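Local structure of bumblebee peptidoglycan recognition protein SA (Bombus, 5XZ4) at residues Y72-L75 with N81-E84; K158-I163 with L167-T172. The protein probably serves as an innate immune receptor that recognises bacterial peptidoglycan, with a preference for the Dap-type over the Lys-type. All blocks are in the same frame, centred on the assembly; numbering follows the deposited sequence.

Contact 1 (Y72-L75 with N81-E84)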
ATOM      1  N   TYR A  72      -0.186   0.964   6.620  1.00  6.28           N
ATOM      2  CA  TYR A  72      -0.556   0.884   5.177  1.00  6.04           C
ATOM      3  C   TYR A  72      -2.015   0.455   4.987  1.00  6.26           C
ATOM      4  O   TYR A  72      -2.563  -0.297   5.790  1.00  6.85           O
ATOM      5  CB  TYR A  72       0.348  -0.107   4.423  1.00  6.34           C
ATOM      6  CG  TYR A  72       1.822   0.259   4.517  1.00  6.43           C
ATOM      7  CD1 TYR A  72       2.333   1.334   3.783  1.00  7.39           C
ATOM      8  CD2 TYR A  72       2.722  -0.432   5.384  1.00  7.11           C
ATOM      9  CE1 TYR A  72       3.667   1.717   3.892  1.00  7.54           C
ATOM     10  CE2 TYR A  72       4.074  -0.038   5.494  1.00  7.74           C
ATOM     11  CZ  TYR A  72       4.542   1.012   4.727  1.00  7.87           C
ATOM     12  OH  TYR A  72       5.846   1.456   4.789  1.00  9.82           O
ATOM     13  N   SER A  73      -2.648   0.946   3.899  1.00  6.16           N
ATOM     14  CA  SER A  73      -3.983   0.471   3.475  1.00  6.14           C
ATOM     15  C   SER A  73      -3.937  -0.975   2.972  1.00  5.82           C
ATOM     16  O   SER A  73      -4.805  -1.791   3.314  1.00  6.46           O
ATOM     17  CB  SER A  73      -4.512   1.397   2.371  1.00  7.06           C
ATOM     18  OG  SER A  73      -4.456   2.754   2.777  1.00  7.20           O
ATOM     19  N   PHE A  74      -2.948  -1.246   2.117  1.00  5.73           N
ATOM     20  CA  PHE A  74      -2.705  -2.577   1.554  1.00  5.97           C
ATOM     21  C   PHE A  74      -1.205  -2.798   1.409  1.00  5.80           C
ATOM     22  O   PHE A  74      -0.441  -1.830   1.271  1.00  6.42           O
ATOM     23  CB  PHE A  74      -3.325  -2.684   0.126  1.00  6.54           C
ATOM     24  CG  PHE A  74      -4.826  -2.530   0.089  1.00  6.46           C
ATOM     25  CD1 PHE A  74      -5.659  -3.622   0.276  1.00  7.32           C
ATOM     26  CD2 PHE A  74      -5.418  -1.289  -0.148  1.00  7.13           C
ATOM     27  CE1 PHE A  74      -7.043  -3.475   0.261  1.00  7.43           C
ATOM     28  CE2 PHE A  74      -6.812  -1.152  -0.183  1.00  7.68           C
ATOM     29  CZ  PHE A  74      -7.619  -2.237   0.026  1.00  7.54           C
ATOM     30  N   LEU A  75      -0.820  -4.081   1.409  1.00  6.19           N
ATOM     31  CA  LEU A  75       0.559  -4.486   1.046  1.00  6.10           C
ATOM     32  C   LEU A  75       0.529  -5.309  -0.214  1.00  5.82           C
ATOM     33  O   LEU A  75      -0.486  -6.022  -0.485  1.00  6.84           O
ATOM     34  CB  LEU A  75       1.260  -5.300   2.149  1.00  7.09           C
ATOM     35  CG  LEU A  75       1.321  -4.688   3.549  1.00  7.51           C
ATOM     36  CD1 LEU A  75       1.892  -5.731   4.522  1.00  9.37           C
ATOM     37  CD2 LEU A  75       2.161  -3.447   3.569  1.00 10.43           C
ATOM     38  N   ASN A  81       0.262 -11.382  -4.354  1.00 10.61           N
ATOM     39  CA  ASN A  81      -0.993 -11.188  -3.631  1.00 10.61           C
ATOM     40  C   ASN A  81      -1.100  -9.818  -2.990  1.00  9.47           C
ATOM     41  O   ASN A  81      -0.085  -9.173  -2.671  1.00  9.67           O
ATOM     42  CB  ASN A  81      -1.181 -12.284  -2.580  1.00 11.65           C
ATOM     43  CG  ASN A  81      -1.506 -13.622  -3.201  1.00 13.35           C
ATOM     44  OD1 ASN A  81      -2.376 -13.720  -4.079  1.00 17.62           O
ATOM     45  ND2 ASN A  81      -0.790 -14.645  -2.779  1.00 14.60           N
ATOM     46  N   VAL A  82      -2.347  -9.387  -2.822  1.00  9.42           N
ATOM     47  CA  VAL A  82      -2.679  -8.153  -2.112  1.00  8.93           C
ATOM     48  C   VAL A  82      -3.136  -8.519  -0.697  1.00  8.53           C
ATOM     49  O   VAL A  82      -4.028  -9.358  -0.531  1.00  9.43           O
ATOM     50  CB  VAL A  82      -3.809  -7.376  -2.851  1.00  9.00           C
ATOM     51  CG1 VAL A  82      -4.177  -6.098  -2.091  1.00  9.57           C
ATOM     52  CG2 VAL A  82      -3.402  -7.037  -4.282  1.00 10.05           C
ATOM     53  N   TYR A  83      -2.538  -7.858   0.295  1.00  8.16           N
ATOM     54  CA  TYR A  83      -2.861  -8.057   1.704  1.00  8.10           C
ATOM     55  C   TYR A  83      -3.584  -6.810   2.241  1.00  7.36           C
ATOM     56  O   TYR A  83      -3.054  -5.698   2.148  1.00  7.96           O
ATOM     57  CB  TYR A  83      -1.559  -8.329   2.516  1.00  8.89           C
ATOM     58  CG  TYR A  83      -0.932  -9.648   2.151  1.00  8.78           C
ATOM     59  CD1 TYR A  83      -0.198  -9.795   0.967  1.00  9.23           C
ATOM     60  CD2 TYR A  83      -1.136 -10.778   2.955  1.00  9.68           C
ATOM     61  CE1 TYR A  83       0.316 -11.037   0.576  1.00  9.36           C
ATOM     62  CE2 TYR A  83      -0.625 -12.019   2.594  1.00 10.01           C
ATOM     63  CZ  TYR A  83       0.083 -12.163   1.410  1.00  9.49           C
ATOM     64  OH  TYR A  83       0.544 -13.423   1.072  1.00 12.04           O
ATOM     65  N   GLU A  84      -4.760  -6.989   2.826  1.00  7.96           N
ATOM     66  CA  GLU A  84      -5.510  -5.873   3.407  1.00  7.79           C
ATOM     67  C   GLU A  84      -4.910  -5.448   4.733  1.00  7.92           C
ATOM     68  O   GLU A  84      -4.771  -6.279   5.621  1.00  9.48           O
ATOM     69  CB  GLU A  84      -6.976  -6.263   3.594  1.00  8.46           C
ATOM     70  CG  GLU A  84      -7.829  -5.132   4.129  1.00  9.28           C
ATOM     71  CD  GLU A  84      -9.169  -5.582   4.646  1.00 10.65           C
ATOM     72  OE1 GLU A  84      -9.290  -6.685   5.225  1.00 11.82           O
ATOM     73  OE2 GLU A  84     -10.144  -4.831   4.468  1.00 13.34           O
TER

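Contact 2 (K158-I163 with L167-T172)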
ATOM      1  N   LYS A 158      13.966   2.933  -7.935  1.00 16.84           N
ATOM      2  CA  LYS A 158      13.632   2.027  -9.016  1.00 16.80           C
ATOM      3  C   LYS A 158      12.113   1.829  -9.177  1.00 15.90           C
ATOM      4  O   LYS A 158      11.605   1.898 -10.292  1.00 17.13           O
ATOM      5  CB  LYS A 158      14.366   0.694  -8.870  1.00 18.64           C
ATOM      6  CG  LYS A 158      14.334  -0.165 -10.113  1.00 23.85           C
ATOM      7  CD  LYS A 158      15.381   0.242 -11.144  1.00 28.03           C
ATOM      8  CE  LYS A 158      15.322  -0.671 -12.359  1.00 31.44           C
ATOM      9  NZ  LYS A 158      16.048  -0.069 -13.504  1.00 31.96           N
ATOM     10  N   LEU A 159      11.409   1.605  -8.057  1.00 13.76           N
ATOM     11  CA  LEU A 159       9.956   1.474  -8.081  1.00 13.37           C
ATOM     12  C   LEU A 159       9.307   2.795  -8.507  1.00 13.05           C
ATOM     13  O   LEU A 159       8.314   2.781  -9.234  1.00 12.83           O
ATOM     14  CB  LEU A 159       9.416   0.988  -6.736  1.00 11.91           C
ATOM     15  CG  LEU A 159       7.903   0.823  -6.593  1.00 11.03           C
ATOM     16  CD1 LEU A 159       7.217   0.025  -7.695  1.00 10.86           C
ATOM     17  CD2 LEU A 159       7.667   0.153  -5.255  1.00 11.02           C
ATOM     18  N   GLN A 160       9.870   3.917  -8.065  1.00 14.43           N
ATOM     19  CA  GLN A 160       9.395   5.232  -8.510  1.00 15.27           C
ATOM     20  C   GLN A 160       9.411   5.357 -10.043  1.00 15.89           C
ATOM     21  O   GLN A 160       8.444   5.841 -10.637  1.00 15.97           O
ATOM     22  CB  GLN A 160      10.182   6.352  -7.834  1.00 14.82           C
ATOM     23  CG  GLN A 160       9.746   7.761  -8.251  1.00 15.09           C
ATOM     24  CD  GLN A 160       8.398   8.169  -7.672  1.00 15.61           C
ATOM     25  OE1 GLN A 160       7.898   7.555  -6.740  1.00 16.56           O
ATOM     26  NE2 GLN A 160       7.810   9.224  -8.213  1.00 16.47           N
ATOM     27  N   LYS A 161      10.494   4.904 -10.677  1.00 16.59           N
ATOM     28  CA  LYS A 161      10.569   4.864 -12.146  1.00 16.85           C
ATOM     29  C   LYS A 161       9.500   3.930 -12.736  1.00 14.68           C
ATOM     30  O   LYS A 161       8.836   4.278 -13.715  1.00 16.58           O
ATOM     31  CB  LYS A 161      11.983   4.469 -12.620  1.00 20.48           C
ATOM     32  CG  LYS A 161      13.031   5.548 -12.383  1.00 26.57           C
ATOM     33  CD  LYS A 161      14.419   5.181 -12.901  1.00 30.03           C
ATOM     34  CE  LYS A 161      15.412   6.332 -12.736  1.00 32.85           C
ATOM     35  NZ  LYS A 161      15.785   6.594 -11.311  1.00 35.90           N
ATOM     36  N   GLN A 162       9.296   2.760 -12.122  1.00 13.93           N
ATOM     37  CA  GLN A 162       8.359   1.775 -12.649  1.00 13.61           C
ATOM     38  C   GLN A 162       6.896   2.272 -12.677  1.00 13.11           C
ATOM     39  O   GLN A 162       6.168   2.014 -13.627  1.00 13.62           O
ATOM     40  CB  GLN A 162       8.466   0.453 -11.861  1.00 14.21           C
ATOM     41  CG  GLN A 162       9.800  -0.282 -12.046  1.00 15.80           C
ATOM     42  CD  GLN A 162       9.919  -1.491 -11.117  1.00 16.19           C
ATOM     43  OE1 GLN A 162      10.151  -1.349  -9.919  1.00 17.05           O
ATOM     44  NE2 GLN A 162       9.773  -2.671 -11.678  1.00 18.13           N
ATOM     45  N   ILE A 163       6.456   2.977 -11.637  1.00 12.51           N
ATOM     46  CA  ILE A 163       5.068   3.450 -11.597  1.00 11.86           C
ATOM     47  C   ILE A 163       4.747   4.543 -12.634  1.00 12.14           C
ATOM     48  O   ILE A 163       3.571   4.751 -12.945  1.00 11.58           O
ATOM     49  CB  ILE A 163       4.594   3.875 -10.183  1.00 11.21           C
ATOM     50  CG1 ILE A 163       5.330   5.124  -9.687  1.00 12.03           C
ATOM     51  CG2 ILE A 163       4.719   2.716  -9.198  1.00 12.01           C
ATOM     52  CD1 ILE A 163       4.813   5.656  -8.363  1.00 13.47           C
ATOM     53  N   LEU A 167      -0.779   5.214 -16.611  1.00 12.03           N
ATOM     54  CA  LEU A 167      -1.384   6.489 -17.015  1.00 13.48           C
ATOM     55  C   LEU A 167      -1.892   7.286 -15.829  1.00 13.51           C
ATOM     56  O   LEU A 167      -1.977   8.508 -15.890  1.00 14.70           O
ATOM     57  CB  LEU A 167      -2.554   6.291 -18.007  1.00 15.26           C
ATOM     58  CG  LEU A 167      -2.239   5.792 -19.417  1.00 16.09           C
ATOM     59  CD1 LEU A 167      -3.520   5.718 -20.247  1.00 18.48           C
ATOM     60  CD2 LEU A 167      -1.209   6.682 -20.096  1.00 17.11           C
ATOM     61  N   GLU A 168      -2.236   6.586 -14.745  1.00 12.12           N
ATOM     62  CA  GLU A 168      -2.748   7.235 -13.535  1.00 12.57           C
ATOM     63  C   GLU A 168      -1.672   7.997 -12.768  1.00 11.86           C
ATOM     64  O   GLU A 168      -2.001   8.827 -11.920  1.00 11.90           O
ATOM     65  CB  GLU A 168      -3.439   6.226 -12.601  1.00 12.26           C
ATOM     66  CG  GLU A 168      -4.603   5.472 -13.245  1.00 13.87           C
ATOM     67  CD  GLU A 168      -4.202   4.168 -13.911  1.00 14.28           C
ATOM     68  OE1 GLU A 168      -3.021   3.917 -14.187  1.00 13.91           O
ATOM     69  OE2 GLU A 168      -5.101   3.351 -14.202  1.00 20.27           O
ATOM     70  N   TRP A 169      -0.402   7.682 -13.028  1.00 11.26           N
ATOM     71  CA  TRP A 169       0.704   8.395 -12.339  1.00 11.92           C
ATOM     72  C   TRP A 169       0.737   9.866 -12.762  1.00 13.66           C
ATOM     73  O   TRP A 169       0.606  10.160 -13.949  1.00 13.73           O
ATOM     74  CB  TRP A 169       2.058   7.724 -12.614  1.00 12.66           C
ATOM     75  CG  TRP A 169       3.182   8.480 -11.937  1.00 12.33           C
ATOM     76  CD1 TRP A 169       3.482   8.481 -10.593  1.00 12.86           C
ATOM     77  CD2 TRP A 169       4.062   9.434 -12.553  1.00 13.46           C
ATOM     78  NE1 TRP A 169       4.525   9.355 -10.355  1.00 12.96           N
ATOM     79  CE2 TRP A 169       4.902   9.945 -11.535  1.00 13.74           C
ATOM     80  CE3 TRP A 169       4.250   9.869 -13.875  1.00 14.79           C
ATOM     81  CZ2 TRP A 169       5.910  10.892 -11.787  1.00 16.23           C
ATOM     82  CZ3 TRP A 169       5.256  10.825 -14.131  1.00 16.13           C
ATOM     83  CH2 TRP A 169       6.080  11.313 -13.090  1.00 17.42           C
ATOM     84  N   VAL A 170       0.913  10.770 -11.801  1.00 12.91           N
ATOM     85  CA  VAL A 170       1.010  12.211 -12.081  1.00 15.77           C
ATOM     86  C   VAL A 170       2.341  12.788 -11.571  1.00 16.87           C
ATOM     87  O   VAL A 170       2.790  12.466 -10.469  1.00 16.32           O
ATOM     88  CB  VAL A 170      -0.208  13.003 -11.544  1.00 17.32           C
ATOM     89  CG1 VAL A 170      -1.497  12.562 -12.242  1.00 21.75           C
ATOM     90  CG2 VAL A 170      -0.356  12.925 -10.040  1.00 19.45           C
ATOM     91  N   PRO A 171       2.983  13.637 -12.376  1.00 18.92           N
ATOM     92  CA  PRO A 171       4.228  14.281 -11.942  1.00 20.78           C
ATOM     93  C   PRO A 171       4.060  15.311 -10.818  1.00 23.37           C
ATOM     94  O   PRO A 171       5.027  15.560 -10.080  1.00 27.00           O
ATOM     95  CB  PRO A 171       4.745  14.942 -13.225  1.00 21.58           C
ATOM     96  CG  PRO A 171       3.553  15.087 -14.102  1.00 23.50           C
ATOM     97  CD  PRO A 171       2.657  13.932 -13.788  1.00 20.82           C
ATOM     98  N   THR A 172       2.869  15.904 -10.685  1.00 24.02           N
ATOM     99  CA  THR A 172       2.512  16.675  -9.449  1.00 33.52           C
ATOM    100  C   THR A 172       1.090  16.334  -8.938  1.00 40.08           C
ATOM    101  O   THR A 172       0.133  16.372  -9.716  1.00 46.55           O
ATOM    102  CB  THR A 172       2.691  18.230  -9.546  1.00 37.40           C
ATOM    103  OG1 THR A 172       1.947  18.757 -10.650  1.00 46.89           O
ATOM    104  CG2 THR A 172       4.162  18.652  -9.643  1.00 30.77           C
TER

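Contact 1 (Y72-L75 with N81-E84)
Leu75 and Tyr83 form the hydrogen-bonded antiparallel pair that closes this short beta hairpin. Leu75 N donates to Tyr83 O at 2.9 Å. The return bond, from Tyr83 N to Leu75 O, is also 2.9 Å long and nearly straight (176° at the hydrogen). Both carbonyls also receive a CA-H: Phe74 CA lies 3.2 Å from Tyr83 O, and Val82 CA lies 3.5 Å from Leu75 O.

Phe74 faces Glu84 as the neighbouring non-hydrogen-bonded pair, yet its ring leans diagonally to Val82, where Phe74 CD1 meets Val82 CG1 at 3.7 Å. Val82 CG1, anti to the backbone N (chi1 179°), is the methyl that makes this contact. On the other face, Leu75 CB and Tyr83 CB touch at 4.2 Å, while the phenol extends away from the strand partner.

Outside the hairpin, helix 118-134 supplies Leu127 against Phe74 and Val82, and Trp88 meets the Phe74 ring edge-to-face. The face carrying Leu75 and Tyr83 packs on helix 47-64, through Ala54 and Ile51 among others. Asp79 OD2, in the connecting turn, is hydrogen-bonded to both Tyr83 OH and Asn81 ND2, tying the turn to the returning strand.

The chemistry is thus divided: paired amides fix the register at the border of the amidase-like mixed sheet, and mainly apolar side chains fill the two faces between its helices, with the tyrosine hydroxyl satisfied by a carboxylate.

Contact 2 (K158-I163 with L167-T172)
A chi1 of 179° at Trp169 turns the indole back against Ile163, whose CG1 stands between the backbone N and the carbonyl carbon (chi1 67°) and carries CD1 out to the ring. The two side chains cross at about a right angle, and Ile163 CD1 reaches Trp169 CD1 at 3.8 Å. In this amidase-like fold the chain turns back after helix 157-163, so that the irregular C-terminal segment lies against the helix and Trp169 faces Ile163.

The side chain of Gln160, three residues before Ile163 in the helix, curls so that its amide comes up to the same indole. The amide plane is 76° from the ring plane, and Gln160 NE2 stops 3.9 Å from Trp169 NE1. These two nitrogens are both donors and do not bond to each other; each is hydrogen-bonded to Gln148 OE1, which thereby fixes the indole and the amide relative to one another. Gln148 NE2 in turn bonds Val170 O, so a single glutamine side chain clasps helix and tail.

On either side of Trp169 in sequence, Glu168 and Val170 share backbone hydrogen bonds with Val143 of strand 141-145, and Glu168 OE2 forms a salt bridge with Lys132 of helix 118-134. With an alanine here instead of Trp169, the Ile163 methyl would probably lose its aromatic partner and Gln148 OE1 one of its two donors. On one face of the indole, Pro171 N sits 3.9 Å above the Trp169 ring plane, offset toward the rim, while the base of the side chain lies close to the helix backbone, with Trp169 CB 3.4 Å from Ile163 O.

How the contacts relate
Contact 1 closes along the chain before contact 2 opens; their centres lie 19 Å apart and their nearest atoms about 10 Å, so they do not touch. Contact 1 lies in the mixed sheet, at one edge, since its hairpin includes the outermost strand 82-84; contact 2 adjoins the other edge, where its tail bonds to strand 141-145. Helix 118-134 is common to both surroundings, packing on the hairpin through Leu127 and meeting the tail through Lys132. The centre of contact 1 is about 6 Å from the centre of the chain and that of contact 2 about 14 Å, at the periphery, where the C-terminal segment is fastened to the fold.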